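Desmoplakin (Homo sapiens, PDB 3R6N) probably ties intermediate filaments to desmosomal cell-cell junctions, its plakin domain holding a rigid array of spectrin repeats and an SH3 domain. Local coordinates at residues L118-K124 / E312-W316; I284-C290 / V331-P336; C14-R19 / Y72-E76; W3-T7 / L65-A70. All blocks are in the same frame, centred on the assembly; numbering follows the deposited sequence.

Overall arrangement
Contact 2 lies within the SH3 domain, whereas contact 1 joins that domain to a loop between two helices of the rod; they touch where Trp316 packs on Leu286 and Leu333. Contact 2 is buried and combines backbone hydrogen bonds between two strands with aliphatic packing. Contact 1, about 12 Å away between centres, is only partly buried and relies on charged and polar groups reaching across from two loops. Contacts 3 and 4, also partly buried, lie near one end of the rod, the centre of contact 3 about 68 Å from that of contact 1. Both join helices 5-24 and 68-117: contact 3 is a leucine-centred packing between helix bodies, contact 4 an aromatic and capping arrangement at helix starts.

Contact 1. Residues L118-K124 / E312-W316; sequences LYDWSDK and ERSKW
Arg313 stretches its guanidinium toward the carboxylate of Asp120, and the two flat groups stand nearly perpendicular, 88° apart. Asp120 OD1 lies at the guanidinium edge, 3.9 Å from Arg313 NH2, a long salt bridge rather than a close paired one. The firm part of the contact is the turn that presents this oxygen. In an Asx turn, Asp120 OD1 accepts from Ser122 N at 3.1 Å and also from Ser122 OG at 2.8 Å, both coming from the same face of the carboxylate. Two bonds from one serine fix the rotation of the carboxylate, a task for which a short aspartate is well suited. Behind the turn, Trp121 is buried and stacks on His194 of helix 167-225.

The outer side is looser. Lys124, extended beyond CG, brings NZ to 3.7 Å from Arg313 NH2, also at the guanidinium edge. With Asp120 at the arginine and Asp277 in a weak, long ion pair with Lys124, the two charges are probably partly compensated. At the other end, exposed Leu118 lays CD2 4.1 Å from CB of the buried Ser314, a light apolar touch. Arg313 and Ser314 belong to the n-Src loop of an SH3 fold, between strands 304-309 and 315-319, here facing the loop that joins helices 68-117 and 130-161.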
# COMPACT_ATOMS: atom_id res chain seq x y z
N LEU A 118 14.24 0.42 8.29
CA LEU A 118 15.06 1.43 7.61
C LEU A 118 14.72 1.61 6.14
O LEU A 118 15.34 2.42 5.45
CB LEU A 118 16.54 1.07 7.74
CG LEU A 118 17.16 1.19 9.13
CD1 LEU A 118 18.59 0.69 9.12
CD2 LEU A 118 17.09 2.62 9.63
N TYR A 119 13.74 0.85 5.64
CA TYR A 119 13.34 0.94 4.25
C TYR A 119 12.73 2.30 3.93
O TYR A 119 12.07 2.90 4.78
CB TYR A 119 12.36 -0.17 3.89
CG TYR A 119 12.22 -0.42 2.41
CD1 TYR A 119 13.23 -1.06 1.70
CD2 TYR A 119 11.09 -0.00 1.71
CE1 TYR A 119 13.12 -1.29 0.35
CE2 TYR A 119 10.97 -0.23 0.36
CZ TYR A 119 11.99 -0.87 -0.32
OH TYR A 119 11.89 -1.10 -1.68
N ASP A 120 12.95 2.77 2.71
CA ASP A 120 12.43 4.07 2.27
C ASP A 120 11.15 3.90 1.45
O ASP A 120 11.16 3.28 0.38
CB ASP A 120 13.49 4.80 1.44
CG ASP A 120 13.03 6.16 0.96
OD1 ASP A 120 12.10 6.72 1.58
OD2 ASP A 120 13.61 6.67 -0.03
N TRP A 121 10.04 4.44 1.95
CA TRP A 121 8.74 4.29 1.28
C TRP A 121 8.24 5.59 0.67
O TRP A 121 7.07 5.70 0.29
CB TRP A 121 7.68 3.76 2.25
CG TRP A 121 7.86 2.33 2.63
CD1 TRP A 121 8.28 1.85 3.84
CD2 TRP A 121 7.63 1.18 1.80
NE1 TRP A 121 8.32 0.48 3.82
CE2 TRP A 121 7.93 0.04 2.58
CE3 TRP A 121 7.20 1.01 0.48
CZ2 TRP A 121 7.81 -1.25 2.08
CZ3 TRP A 121 7.09 -0.28 -0.01
CH2 TRP A 121 7.39 -1.39 0.78
N SER A 122 9.12 6.58 0.57
CA SER A 122 8.77 7.87 -0.02
C SER A 122 8.61 7.74 -1.53
O SER A 122 8.60 6.63 -2.08
CB SER A 122 9.85 8.90 0.26
OG SER A 122 11.08 8.52 -0.34
N ASP A 123 8.48 8.87 -2.21
CA ASP A 123 8.38 8.90 -3.66
C ASP A 123 9.72 8.66 -4.34
O ASP A 123 9.77 8.28 -5.51
CB ASP A 123 7.79 10.23 -4.12
CG ASP A 123 8.65 11.42 -3.75
OD1 ASP A 123 8.80 12.34 -4.59
OD2 ASP A 123 9.19 11.44 -2.62
N LYS A 124 10.82 8.88 -3.62
CA LYS A 124 12.15 8.65 -4.15
C LYS A 124 12.41 7.17 -4.45
O LYS A 124 13.30 6.83 -5.22
CB LYS A 124 13.22 9.15 -3.18
CG LYS A 124 13.14 10.63 -2.82
CD LYS A 124 14.08 10.93 -1.66
CE LYS A 124 13.96 12.37 -1.17
NZ LYS A 124 14.78 12.59 0.06
N GLU A 312 13.97 11.62 11.47
CA GLU A 312 14.35 10.22 11.57
C GLU A 312 13.50 9.44 10.58
O GLU A 312 12.27 9.43 10.68
CB GLU A 312 14.09 9.72 12.99
CG GLU A 312 14.56 8.31 13.26
CD GLU A 312 16.04 8.24 13.59
OE1 GLU A 312 16.57 9.22 14.15
OE2 GLU A 312 16.67 7.20 13.28
N ARG A 313 14.14 8.78 9.62
CA ARG A 313 13.42 8.08 8.56
C ARG A 313 12.83 6.76 9.03
O ARG A 313 12.21 6.04 8.25
CB ARG A 313 14.32 7.86 7.35
CG ARG A 313 15.07 9.11 6.91
CD ARG A 313 15.87 8.84 5.64
NE ARG A 313 15.05 8.88 4.44
CZ ARG A 313 15.05 9.87 3.56
NH1 ARG A 313 15.85 10.92 3.73
NH2 ARG A 313 14.26 9.82 2.49
N SER A 314 13.01 6.44 10.31
CA SER A 314 12.53 5.19 10.88
C SER A 314 11.63 5.38 12.10
O SER A 314 10.79 4.54 12.39
CB SER A 314 13.71 4.27 11.22
OG SER A 314 14.68 4.96 11.98
N LYS A 315 11.82 6.49 12.81
CA LYS A 315 10.96 6.83 13.94
C LYS A 315 10.42 8.25 13.82
O LYS A 315 11.18 9.21 13.69
CB LYS A 315 11.69 6.66 15.28
CG LYS A 315 11.72 5.23 15.78
CD LYS A 315 11.97 5.16 17.28
CE LYS A 315 11.60 3.78 17.84
NZ LYS A 315 11.38 3.80 19.31
N TRP A 316 9.10 8.38 13.87
CA TRP A 316 8.47 9.69 13.78
C TRP A 316 7.90 10.11 15.12
O TRP A 316 7.30 9.31 15.82
CB TRP A 316 7.36 9.67 12.74
CG TRP A 316 7.87 9.50 11.35
CD1 TRP A 316 9.17 9.57 10.94
CD2 TRP A 316 7.10 9.25 10.18
NE1 TRP A 316 9.25 9.37 9.59
CE2 TRP A 316 7.99 9.17 9.09
CE3 TRP A 316 5.73 9.08 9.94
CZ2 TRP A 316 7.57 8.93 7.79
CZ3 TRP A 316 5.31 8.84 8.64
CH2 TRP A 316 6.23 8.77 7.59

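Contact 2. Residues I284-C290 / V331-P336; sequences IILRALC and VGLIIP
Arg287 leaves its strand with CG opposite the backbone N (chi1 -176°), and a bend at chi3 (73°) then turns the guanidinium back across its neighbours. One face of that group thereby comes over Ile334 CG2, with Arg287 NH2 3.8 Å from the methyl, while NH1 passes obliquely beside Pro336 CB. Ile334 carries this methyl between its backbone N and carbonyl carbon, where it also meets Leu289 CD2 at 3.6 Å, the leucine crossing at about a right angle. A beta-branched isoleucine thus serves two partners at once, and the flat guanidinium of a partly exposed arginine can lie over that methyl.

The backbones pair antiparallel. Arg287 and Ile334 form a hydrogen-bonded pair, with Arg287 N to Ile334 O at 3.0 Å and Ile334 N to Arg287 O at 3.1 Å. Leu289 N adds a third bond to Gly332 O at 2.9 Å, nearly straight at 178°.

On the face bearing Ala288 and Leu333, Leu286 CD1 touches Leu333 CD1 at 3.9 Å. Leu286 CD2 meets Ile335 CG1 at 3.6 Å, the two side chains lying side by side; compact branched residues suit this interior, which Trp316 and Val318 help to fill. Leu289 and Ile334 instead meet helix 167-225, and His194 of that helix bonds to Val331 O. Pairing of the first strand with the last, which follows a 3-10 turn at Val331, closes the SH3 barrel.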
# COMPACT_ATOMS: atom_id res chain seq x y z
N ILE A 284 0.23 17.27 8.81
CA ILE A 284 0.23 16.00 8.11
C ILE A 284 -0.53 14.93 8.90
O ILE A 284 -0.14 14.56 10.01
CB ILE A 284 1.66 15.53 7.83
CG1 ILE A 284 2.53 16.74 7.47
CG2 ILE A 284 1.69 14.51 6.72
CD1 ILE A 284 3.95 16.38 7.09
N ILE A 285 -1.62 14.44 8.31
CA ILE A 285 -2.46 13.43 8.95
C ILE A 285 -1.99 12.02 8.62
O ILE A 285 -1.82 11.66 7.45
CB ILE A 285 -3.93 13.55 8.49
CG1 ILE A 285 -4.39 15.01 8.53
CG2 ILE A 285 -4.83 12.65 9.32
CD1 ILE A 285 -4.11 15.70 9.84
N LEU A 286 -1.77 11.21 9.65
CA LEU A 286 -1.33 9.83 9.46
C LEU A 286 -2.43 8.84 9.85
O LEU A 286 -3.39 9.20 10.52
CB LEU A 286 -0.08 9.56 10.31
CG LEU A 286 1.07 10.57 10.18
CD1 LEU A 286 2.15 10.26 11.19
CD2 LEU A 286 1.63 10.57 8.77
N ARG A 287 -2.29 7.60 9.40
CA ARG A 287 -3.14 6.52 9.87
C ARG A 287 -2.27 5.34 10.28
O ARG A 287 -1.29 5.01 9.60
CB ARG A 287 -4.15 6.09 8.80
CG ARG A 287 -5.13 5.03 9.30
CD ARG A 287 -6.13 4.60 8.23
NE ARG A 287 -5.53 3.76 7.19
CZ ARG A 287 -5.46 4.10 5.91
NH1 ARG A 287 -5.97 5.26 5.50
NH2 ARG A 287 -4.89 3.28 5.03
N ALA A 288 -2.61 4.71 11.40
CA ALA A 288 -1.85 3.56 11.87
C ALA A 288 -2.20 2.31 11.07
O ALA A 288 -3.37 1.98 10.89
CB ALA A 288 -2.09 3.34 13.35
N LEU A 289 -1.17 1.63 10.57
CA LEU A 289 -1.37 0.45 9.75
C LEU A 289 -1.53 -0.79 10.62
O LEU A 289 -2.07 -1.81 10.19
CB LEU A 289 -0.21 0.26 8.77
CG LEU A 289 0.01 1.34 7.70
CD1 LEU A 289 1.18 0.99 6.78
CD2 LEU A 289 -1.26 1.56 6.89
N CYS A 290 -1.06 -0.69 11.87
CA CYS A 290 -1.08 -1.81 12.80
C CYS A 290 -0.91 -1.31 14.23
O CYS A 290 -0.41 -0.21 14.45
CB CYS A 290 0.08 -2.74 12.48
SG CYS A 290 1.66 -1.92 12.69
N VAL A 331 7.40 2.66 9.58
CA VAL A 331 6.83 1.56 8.81
C VAL A 331 5.33 1.42 9.03
O VAL A 331 4.58 1.20 8.08
CB VAL A 331 7.44 0.21 9.20
CG1 VAL A 331 7.51 -0.71 7.99
CG2 VAL A 331 8.81 0.40 9.82
N GLY A 332 4.92 1.53 10.29
CA GLY A 332 3.53 1.31 10.66
C GLY A 332 2.64 2.52 10.53
O GLY A 332 1.54 2.55 11.07
N LEU A 333 3.11 3.54 9.81
CA LEU A 333 2.32 4.74 9.59
C LEU A 333 2.24 5.10 8.11
O LEU A 333 3.26 5.21 7.43
CB LEU A 333 2.90 5.92 10.36
CG LEU A 333 2.84 5.89 11.89
CD1 LEU A 333 3.78 6.94 12.45
CD2 LEU A 333 1.42 6.11 12.38
N ILE A 334 1.02 5.30 7.61
CA ILE A 334 0.83 5.73 6.23
C ILE A 334 0.24 7.14 6.22
O ILE A 334 -0.20 7.64 7.26
CB ILE A 334 -0.10 4.76 5.47
CG1 ILE A 334 0.10 4.90 3.96
CG2 ILE A 334 -1.56 4.97 5.86
CD1 ILE A 334 -0.33 3.67 3.19
N ILE A 335 0.24 7.79 5.06
CA ILE A 335 -0.33 9.13 4.94
C ILE A 335 -1.50 9.11 3.96
O ILE A 335 -1.33 9.32 2.76
CB ILE A 335 0.73 10.15 4.47
CG1 ILE A 335 2.05 9.94 5.20
CG2 ILE A 335 0.22 11.57 4.66
CD1 ILE A 335 3.12 10.95 4.86
N PRO A 336 -2.71 8.86 4.48
CA PRO A 336 -3.89 8.64 3.64
C PRO A 336 -4.29 9.88 2.84
O PRO A 336 -3.87 10.99 3.18
CB PRO A 336 -4.97 8.30 4.67
CG PRO A 336 -4.55 9.05 5.88
CD PRO A 336 -3.06 8.94 5.91

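Contact 3. Residues C14-R19 / Y72-E76; sequences CLGWMR and YQLEE
Segments 14-19 of helix 5-24 and 72-76 of helix 68-117 run almost parallel, their local axes 11° apart and 10.6 Å from each other at closest approach. Leu15 and Leu74 face each other in register, CA to CA 6.9 Å. At this spacing, side chains rather than backbones fill the space, and the central one is Leu74. Its CD2 meets Cys14 CB at 3.5 Å and Leu15 CD2 at 3.6 Å, the two leucines crossing obliquely. Met18 closes in from the next turn: a bend at chi3 (-72°) swings CE to 3.9 Å from Leu74 CD2, the flexible thioether reaching across at about a right angle. Small Cys14 leaves room for this branched leucine and faces helix 34-64 as well.

Helix 34-64 runs the opposite way and supplies Tyr54 and Ile61 beside Cys14. Two parallel helices bridged by an antiparallel one are consistent with the three-helix bundle of spectrin repeats, the fold on which this four-repeat fragment, with its SH3 domain, is built.

Toward solvent the chemistry changes. Gln73, extended beyond CG, brings its amide end against Leu15 CD1. Leu15 CB lies over the centre of one face of the Arg19 guanidinium, 3.9 Å from its plane. Arg19 NH2 comes to 4.0 Å from Gln73 NE2, no hydrogen bond being formed, and its long chain lets the charge stay at the exposed edge, where Glu77 gives it a weak, long ion pair.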
# COMPACT_ATOMS: atom_id res chain seq x y z
N CYS A 14 31.11 -36.99 57.25
CA CYS A 14 30.64 -37.38 55.93
C CYS A 14 29.33 -36.70 55.57
O CYS A 14 29.23 -36.03 54.54
CB CYS A 14 30.45 -38.90 55.84
SG CYS A 14 31.92 -39.79 55.34
N LEU A 15 28.32 -36.86 56.42
CA LEU A 15 27.03 -36.24 56.18
C LEU A 15 27.17 -34.73 56.12
O LEU A 15 26.35 -34.04 55.52
CB LEU A 15 26.03 -36.63 57.28
CG LEU A 15 25.68 -38.12 57.40
CD1 LEU A 15 24.63 -38.31 58.49
CD2 LEU A 15 25.18 -38.67 56.08
N GLY A 16 28.23 -34.22 56.73
CA GLY A 16 28.49 -32.79 56.75
C GLY A 16 29.06 -32.28 55.45
O GLY A 16 28.72 -31.19 54.99
N TRP A 17 29.95 -33.06 54.84
CA TRP A 17 30.50 -32.68 53.55
C TRP A 17 29.50 -32.96 52.44
O TRP A 17 29.37 -32.18 51.50
CB TRP A 17 31.81 -33.43 53.28
CG TRP A 17 32.40 -33.09 51.95
CD1 TRP A 17 33.23 -32.04 51.67
CD2 TRP A 17 32.20 -33.78 50.72
NE1 TRP A 17 33.56 -32.04 50.34
CE2 TRP A 17 32.94 -33.10 49.73
CE3 TRP A 17 31.47 -34.91 50.35
CZ2 TRP A 17 32.98 -33.51 48.40
CZ3 TRP A 17 31.50 -35.32 49.02
CH2 TRP A 17 32.25 -34.62 48.07
N MET A 18 28.78 -34.07 52.56
CA MET A 18 27.78 -34.45 51.57
C MET A 18 26.60 -33.48 51.51
O MET A 18 25.93 -33.37 50.48
CB MET A 18 27.28 -35.87 51.82
CG MET A 18 28.13 -36.94 51.15
SD MET A 18 27.28 -38.52 51.08
CE MET A 18 27.35 -39.01 52.80
N ARG A 19 26.34 -32.79 52.61
CA ARG A 19 25.23 -31.85 52.66
C ARG A 19 25.71 -30.43 52.40
O ARG A 19 24.94 -29.58 51.97
CB ARG A 19 24.49 -31.97 53.99
CG ARG A 19 23.67 -33.25 54.09
CD ARG A 19 23.28 -33.58 55.52
NE ARG A 19 22.62 -34.88 55.61
CZ ARG A 19 22.28 -35.48 56.75
NH1 ARG A 19 22.56 -34.91 57.91
NH2 ARG A 19 21.68 -36.66 56.72
N TYR A 72 23.95 -47.59 56.34
CA TYR A 72 22.78 -47.39 55.51
C TYR A 72 22.51 -45.90 55.29
O TYR A 72 22.26 -45.47 54.17
CB TYR A 72 21.56 -48.08 56.12
CG TYR A 72 20.28 -47.83 55.36
CD1 TYR A 72 19.93 -48.62 54.27
CD2 TYR A 72 19.43 -46.79 55.71
CE1 TYR A 72 18.76 -48.39 53.56
CE2 TYR A 72 18.26 -46.55 55.00
CZ TYR A 72 17.93 -47.35 53.93
OH TYR A 72 16.77 -47.11 53.24
N GLN A 73 22.57 -45.13 56.38
CA GLN A 73 22.31 -43.70 56.32
C GLN A 73 23.29 -42.96 55.42
O GLN A 73 22.92 -42.01 54.74
CB GLN A 73 22.33 -43.10 57.73
CG GLN A 73 22.12 -41.60 57.76
CD GLN A 73 21.94 -41.06 59.16
OE1 GLN A 73 21.87 -41.82 60.13
NE2 GLN A 73 21.85 -39.74 59.28
N LEU A 74 24.55 -43.38 55.43
CA LEU A 74 25.56 -42.77 54.58
C LEU A 74 25.28 -43.09 53.12
O LEU A 74 25.33 -42.22 52.26
CB LEU A 74 26.96 -43.25 54.95
CG LEU A 74 27.60 -42.65 56.20
CD1 LEU A 74 28.95 -43.29 56.46
CD2 LEU A 74 27.74 -41.15 56.06
N GLU A 75 25.01 -44.36 52.84
CA GLU A 75 24.76 -44.80 51.48
C GLU A 75 23.51 -44.13 50.91
O GLU A 75 23.44 -43.84 49.72
CB GLU A 75 24.63 -46.32 51.41
CG GLU A 75 24.69 -46.89 50.00
CD GLU A 75 26.01 -46.60 49.32
OE1 GLU A 75 26.99 -46.28 50.02
OE2 GLU A 75 26.07 -46.68 48.07
N GLU A 76 22.52 -43.90 51.76
CA GLU A 76 21.27 -43.30 51.33
C GLU A 76 21.45 -41.83 51.01
O GLU A 76 20.81 -41.29 50.11
CB GLU A 76 20.19 -43.49 52.40
CG GLU A 76 18.84 -42.88 52.06
CD GLU A 76 18.77 -41.39 52.37
OE1 GLU A 76 19.26 -40.98 53.45
OE2 GLU A 76 18.24 -40.63 51.53

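Contact 4. Residues W3-T7 / L65-A70; sequences WDEFT and LREKSA
Trp3 lays one broad face of its indole over the start of helix 68-117, and two groups meet that face side by side. Glu67 CG sits above the five-membered ring, 3.4 Å from its centroid and only 15° off the normal, while Ala70 CB lies 3.9 Å from the centroid of the six-membered ring; both are CH-pi contacts. A bend at chi2 (63°) folds the Glu67 carboxylate along the indole, 20° from its plane, with the aliphatic CG giving the CH-pi contact. Alanine suits its place because a single methyl fits against that same face. Ser69 CB comes in obliquely at Trp3 CZ2.

Thr7 directs CG2 between the aliphatic groups, 3.8 Å from Leu65 CD2 and 3.9 Å from Glu67 CB, crossing Glu67 at about a right angle. Its hydroxyl turns back instead to Asp4, the N-cap of helix 5-24. Asp4 OD2 accepts from Thr7 OG1 at 3.0 Å on the anti side, and weakly from Thr7 N, while Asp4 OD1 is met by Phe6 N at 3.1 Å from above the carboxylate plane. Both oxygens are therefore engaged at the helix start, whose dipole would tend to favour the negative charge. Arg66 NH2 stands 4.2 Å from Asp4 OD2, too far for a salt bridge.

Glu67 takes the N-cap position of helix 68-117, so the starts of two helices lie together here. Buried Leu65 ties them, packing on Val10 and Thr11 of helix 5-24 and on Ile71 and Leu74 of helix 68-117, while Trp3 reaches along to Thr11 and Gln73.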
# COMPACT_ATOMS: atom_id res chain seq x y z
N TRP A 3 25.49 -44.11 68.98
CA TRP A 3 26.51 -45.04 68.51
C TRP A 3 27.86 -44.83 69.19
O TRP A 3 28.01 -43.99 70.06
CB TRP A 3 26.72 -44.88 67.00
CG TRP A 3 25.50 -45.07 66.15
CD1 TRP A 3 24.48 -45.94 66.37
CD2 TRP A 3 25.19 -44.37 64.94
NE1 TRP A 3 23.54 -45.82 65.37
CE2 TRP A 3 23.95 -44.86 64.48
CE3 TRP A 3 25.83 -43.36 64.21
CZ2 TRP A 3 23.35 -44.39 63.32
CZ3 TRP A 3 25.23 -42.90 63.06
CH2 TRP A 3 24.00 -43.41 62.62
N ASP A 4 28.83 -45.63 68.75
CA ASP A 4 30.23 -45.45 69.12
C ASP A 4 30.69 -44.03 68.79
O ASP A 4 30.27 -43.44 67.80
CB ASP A 4 31.08 -46.49 68.37
CG ASP A 4 32.53 -46.09 68.24
OD1 ASP A 4 33.13 -45.64 69.24
OD2 ASP A 4 33.09 -46.23 67.13
N GLU A 5 31.57 -43.48 69.63
CA GLU A 5 32.02 -42.09 69.47
C GLU A 5 32.87 -41.87 68.22
O GLU A 5 32.86 -40.79 67.64
CB GLU A 5 32.78 -41.62 70.72
CG GLU A 5 31.97 -41.70 72.00
CD GLU A 5 30.66 -40.93 71.92
OE1 GLU A 5 30.61 -39.93 71.17
OE2 GLU A 5 29.69 -41.32 72.60
N PHE A 6 33.61 -42.90 67.82
CA PHE A 6 34.41 -42.84 66.60
C PHE A 6 33.50 -42.93 65.39
O PHE A 6 33.81 -42.41 64.31
CB PHE A 6 35.45 -43.97 66.57
CG PHE A 6 36.26 -44.01 65.30
CD1 PHE A 6 37.44 -43.28 65.19
CD2 PHE A 6 35.86 -44.79 64.23
CE1 PHE A 6 38.19 -43.32 64.02
CE2 PHE A 6 36.61 -44.84 63.06
CZ PHE A 6 37.77 -44.10 62.96
N THR A 7 32.36 -43.59 65.57
CA THR A 7 31.37 -43.72 64.50
C THR A 7 30.58 -42.42 64.36
O THR A 7 30.23 -42.02 63.25
CB THR A 7 30.42 -44.90 64.76
OG1 THR A 7 31.16 -46.13 64.78
CG2 THR A 7 29.36 -44.98 63.67
N LEU A 65 33.46 -48.87 59.33
CA LEU A 65 32.28 -48.85 60.19
C LEU A 65 31.73 -50.26 60.42
O LEU A 65 32.06 -51.19 59.70
CB LEU A 65 31.19 -47.96 59.59
CG LEU A 65 31.53 -46.47 59.45
CD1 LEU A 65 30.50 -45.75 58.60
CD2 LEU A 65 31.66 -45.82 60.82
N ARG A 66 30.89 -50.39 61.44
CA ARG A 66 30.23 -51.66 61.73
C ARG A 66 28.81 -51.38 62.20
O ARG A 66 27.98 -52.28 62.28
CB ARG A 66 30.98 -52.43 62.81
CG ARG A 66 32.41 -52.79 62.43
CD ARG A 66 33.21 -53.11 63.67
NE ARG A 66 33.17 -52.01 64.63
CZ ARG A 66 33.99 -50.96 64.60
NH1 ARG A 66 34.91 -50.86 63.65
NH2 ARG A 66 33.88 -50.01 65.51
N GLU A 67 28.55 -50.11 62.51
CA GLU A 67 27.22 -49.70 62.95
C GLU A 67 26.22 -49.89 61.83
O GLU A 67 26.42 -49.43 60.70
CB GLU A 67 27.23 -48.25 63.43
CG GLU A 67 26.16 -47.96 64.47
CD GLU A 67 26.37 -48.76 65.74
OE1 GLU A 67 27.53 -48.85 66.20
OE2 GLU A 67 25.39 -49.31 66.28
N LYS A 68 25.12 -50.56 62.16
CA LYS A 68 24.13 -50.97 61.17
C LYS A 68 23.49 -49.79 60.44
O LYS A 68 23.51 -49.73 59.21
CB LYS A 68 23.07 -51.83 61.86
CG LYS A 68 23.65 -52.77 62.90
CD LYS A 68 22.57 -53.37 63.79
CE LYS A 68 23.16 -54.02 65.03
NZ LYS A 68 22.11 -54.52 65.96
N SER A 69 22.93 -48.85 61.20
CA SER A 69 22.25 -47.70 60.61
C SER A 69 23.21 -46.77 59.89
O SER A 69 22.98 -46.39 58.75
CB SER A 69 21.50 -46.92 61.69
OG SER A 69 20.40 -47.65 62.18
N ALA A 70 24.29 -46.40 60.58
CA ALA A 70 25.30 -45.50 60.03
C ALA A 70 25.59 -45.80 58.56
O ALA A 70 25.49 -44.92 57.71
CB ALA A 70 26.57 -45.58 60.85